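Local coordinates for uncharacterized protein (Planctomyces limnophilus, PDB 4H7L) that is of unknown function but has a cupin barrel that binds a copper(II) ion, at residues M19-L22 and S23-E26; R37-G40 and H41-T45. All blocks are in the same frame, centred on the assembly; numbering follows the deposited sequence.

Contact 1: M19-L22 and S23-E26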
# COMPACT_ATOMS: atom_id res chain seq x y z
N MSE B 19 -12.69 -7.45 -3.31
CA MSE B 19 -12.48 -7.55 -1.88
C MSE B 19 -11.71 -8.83 -1.56
O MSE B 19 -12.17 -9.93 -1.89
CB MSE B 19 -13.83 -7.55 -1.17
CG MSE B 19 -13.83 -6.82 0.15
SE MSE B 19 -15.64 -6.55 0.81
CE MSE B 19 -15.54 -7.63 2.42
N ILE B 20 -10.55 -8.68 -0.94
CA ILE B 20 -9.72 -9.82 -0.62
C ILE B 20 -9.15 -9.67 0.78
O ILE B 20 -8.78 -8.57 1.18
CB ILE B 20 -8.53 -9.95 -1.58
CG1 ILE B 20 -8.96 -9.61 -3.01
CG2 ILE B 20 -7.94 -11.35 -1.50
CD1 ILE B 20 -8.00 -10.09 -4.08
N SER B 21 -9.08 -10.78 1.51
CA SER B 21 -8.44 -10.76 2.82
C SER B 21 -7.00 -11.21 2.68
O SER B 21 -6.73 -12.39 2.45
CB SER B 21 -9.18 -11.66 3.81
OG SER B 21 -8.48 -11.70 5.04
N LEU B 22 -6.07 -10.27 2.82
CA LEU B 22 -4.65 -10.54 2.62
C LEU B 22 -4.16 -11.66 3.53
O LEU B 22 -3.33 -12.48 3.14
CB LEU B 22 -3.84 -9.27 2.87
CG LEU B 22 -4.08 -8.16 1.85
CD1 LEU B 22 -3.34 -6.91 2.27
CD2 LEU B 22 -3.66 -8.58 0.46
N SER B 23 -4.70 -11.71 4.75
CA SER B 23 -4.27 -12.68 5.74
C SER B 23 -4.74 -14.10 5.42
O SER B 23 -4.13 -15.07 5.87
CB SER B 23 -4.75 -12.27 7.13
OG SER B 23 -6.06 -11.74 7.08
N GLU B 24 -5.82 -14.22 4.65
CA GLU B 24 -6.37 -15.54 4.33
C GLU B 24 -5.84 -16.10 3.01
O GLU B 24 -5.93 -17.30 2.76
CB GLU B 24 -7.89 -15.50 4.30
CG GLU B 24 -8.52 -15.36 5.68
CD GLU B 24 -10.00 -15.69 5.69
OE1 GLU B 24 -10.35 -16.87 5.93
OE2 GLU B 24 -10.82 -14.77 5.45
N ILE B 25 -5.29 -15.23 2.16
CA ILE B 25 -4.68 -15.68 0.91
C ILE B 25 -3.65 -16.78 1.19
O ILE B 25 -2.92 -16.71 2.18
CB ILE B 25 -3.98 -14.52 0.18
CG1 ILE B 25 -5.02 -13.60 -0.46
CG2 ILE B 25 -3.02 -15.05 -0.88
CD1 ILE B 25 -4.42 -12.37 -1.10
N GLU B 26 -3.59 -17.77 0.32
CA GLU B 26 -2.57 -18.81 0.43
C GLU B 26 -1.19 -18.17 0.31
O GLU B 26 -0.89 -17.52 -0.69
CB GLU B 26 -2.75 -19.86 -0.66
CG GLU B 26 -1.86 -21.10 -0.50
CD GLU B 26 -2.46 -22.14 0.42
OE1 GLU B 26 -2.68 -21.82 1.61
OE2 GLU B 26 -2.71 -23.27 -0.04
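The carbonyl oxygen of Ser21 is gripped by two backbone amides of the turn that follows it. Glu24 N donates to Ser21 O at 3.0 Å, coming from well above the carbonyl plane, whereas Ile25 N reaches Ser21 O at 3.2 Å nearly along the C=O axis. The N-H...O angles, 142° and 141°, show that both bonds are bent. The first, from i+3, closes a beta turn with Leu22 and Ser23 at its corners; the second, from i+4, adds to it. Ser23 OG gives a further, weak bond to Ser21 OG at 3.2 Å; Ser21 OG stands anti to its own backbone N (chi1 176°), which turns the hydroxyl to meet it. The aliphatic CG of Glu24 also lies 3.7 Å from Ser21 OG. The turn ends strand 18-21, a strand that pairs antiparallel with one of the second subunit and so carries the sheet across the dimer interface. Ile25 crosses Ile20 at a slant, its CD1 3.7 Å from Ile20 CG2, and runs beside Leu22, whose CD2 is 4.2 Å from Ile25 CD1. Ile25 also rests on Ala38 of strand 33-38. Cutting Ile25 back to alanine removes CG1, CG2 and CD1, and the faces of Ile20, Leu22 and Ala38 would probably be left without their mate. Past the turn, Ile25 O accepts a hydrogen bond from Gln36 NE2.

Contact 2: R37-G40 and H41-T45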
# COMPACT_ATOMS: atom_id res chain seq x y z
N ARG B 37 -0.06 -12.43 -2.02
CA ARG B 37 -0.15 -11.46 -3.10
C ARG B 37 -1.58 -11.24 -3.58
O ARG B 37 -2.31 -12.20 -3.82
CB ARG B 37 0.74 -11.91 -4.27
CG ARG B 37 2.15 -12.32 -3.85
CD ARG B 37 3.10 -12.37 -5.04
NE ARG B 37 4.49 -12.55 -4.63
CZ ARG B 37 5.12 -13.72 -4.56
NH1 ARG B 37 4.51 -14.86 -4.87
NH2 ARG B 37 6.39 -13.76 -4.17
N ALA B 38 -1.97 -9.98 -3.73
CA ALA B 38 -3.31 -9.63 -4.16
C ALA B 38 -3.29 -8.70 -5.37
O ALA B 38 -2.33 -7.95 -5.57
CB ALA B 38 -4.07 -8.97 -3.02
N PHE B 39 -4.35 -8.76 -6.17
CA PHE B 39 -4.56 -7.83 -7.27
C PHE B 39 -3.48 -7.92 -8.34
O PHE B 39 -2.95 -6.90 -8.77
CB PHE B 39 -4.67 -6.40 -6.74
CG PHE B 39 -5.72 -6.24 -5.68
CD1 PHE B 39 -7.03 -6.58 -5.93
CD2 PHE B 39 -5.39 -5.75 -4.43
CE1 PHE B 39 -8.00 -6.44 -4.96
CE2 PHE B 39 -6.35 -5.61 -3.45
CZ PHE B 39 -7.66 -5.95 -3.72
N GLY B 40 -3.17 -9.13 -8.77
CA GLY B 40 -2.21 -9.34 -9.85
C GLY B 40 -2.63 -8.65 -11.14
O GLY B 40 -3.53 -7.80 -11.15
N HIS B 41 -1.98 -9.02 -12.23
CA HIS B 41 -2.25 -8.39 -13.52
C HIS B 41 -3.64 -8.75 -14.02
O HIS B 41 -4.32 -7.93 -14.64
CB HIS B 41 -1.20 -8.80 -14.55
CG HIS B 41 -0.76 -7.68 -15.44
ND1 HIS B 41 0.56 -7.47 -15.78
CD2 HIS B 41 -1.46 -6.70 -16.06
CE1 HIS B 41 0.65 -6.41 -16.56
NE2 HIS B 41 -0.56 -5.93 -16.75
N ASP B 42 -4.07 -9.97 -13.73
CA ASP B 42 -5.39 -10.44 -14.14
C ASP B 42 -6.51 -9.63 -13.46
O ASP B 42 -7.66 -9.68 -13.90
CB ASP B 42 -5.57 -11.92 -13.79
CG ASP B 42 -4.68 -12.84 -14.63
OD1 ASP B 42 -4.26 -13.90 -14.10
OD2 ASP B 42 -4.40 -12.51 -15.80
N ALA B 43 -6.18 -8.90 -12.41
CA ALA B 43 -7.19 -8.25 -11.57
C ALA B 43 -7.71 -6.92 -12.12
O ALA B 43 -8.72 -6.40 -11.65
CB ALA B 43 -6.65 -8.06 -10.15
N GLY B 44 -7.01 -6.36 -13.10
CA GLY B 44 -7.45 -5.12 -13.72
C GLY B 44 -6.99 -3.86 -13.00
O GLY B 44 -7.10 -2.76 -13.53
N THR B 45 -6.46 -4.02 -11.79
CA THR B 45 -5.96 -2.89 -11.03
C THR B 45 -4.63 -2.43 -11.62
O THR B 45 -4.01 -3.15 -12.41
CB THR B 45 -5.76 -3.24 -9.55
OG1 THR B 45 -4.77 -4.27 -9.42
CG2 THR B 45 -7.07 -3.72 -8.93
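Phe39 and Thr45 set their side chains at about a right angle to each other. The nearest approach of the two side chains is from Phe39 CB to Thr45 OG1, 3.4 Å, while Thr45 CG2 meets the ring obliquely at Phe39 CD1, 4.1 Å away. A chi1 of 63° places Thr45 OG1 between its backbone N and carbonyl carbon; its hydrogen bond goes onward, to Val47 O. The methyl of Ala43 comes to the edge of the phenyl ring, near its plane, yet the closest atom of Phe39 to Ala43 CB is the backbone CA, at 3.6 Å. After Ala38 the chain leaves strand 33-38, and a 3-10 segment, 41-43, begins just past Gly40 on the way to strand 48-54, the antiparallel neighbour of 33-38 in the cupin sheet. The turn is closed by Ala43 N donating to Gly40 O at 3.1 Å, with an N-H...O angle of 154° and the donor well above the carbonyl plane. The methyl of the same alanine sits against this acceptor, Ala43 CB lying 3.3 Å from Gly40 O, so one residue meets the oxygen with both its amide and its side chain. Just before the turn, the Phe39 side chain packs on Ala95 of the second subunit.

In the fold
Contact 1 closes before contact 2 opens along the chain, and their centres lie 13 Å apart on the same side of the chain's centre. Contact 1 takes in the end of strand 18-21 and the turn after it; contact 2 takes in the end of strand 33-38, part of the antiparallel cupin sheet, and the loop leading to strand 48-54. Side chains join them directly: Leu22 CD2 packs on Ala38 CB at 3.5 Å, and Ile20 CD1 reaches Phe39 CE1 at 3.8 Å. Strand 18-21 and its turn are thereby held against the end of strand 33-38. Both contacts also touch the second subunit, which places this edge of the barrel at the dimer interface, away from the copper site formed by His61, His63, Glu68 and His104.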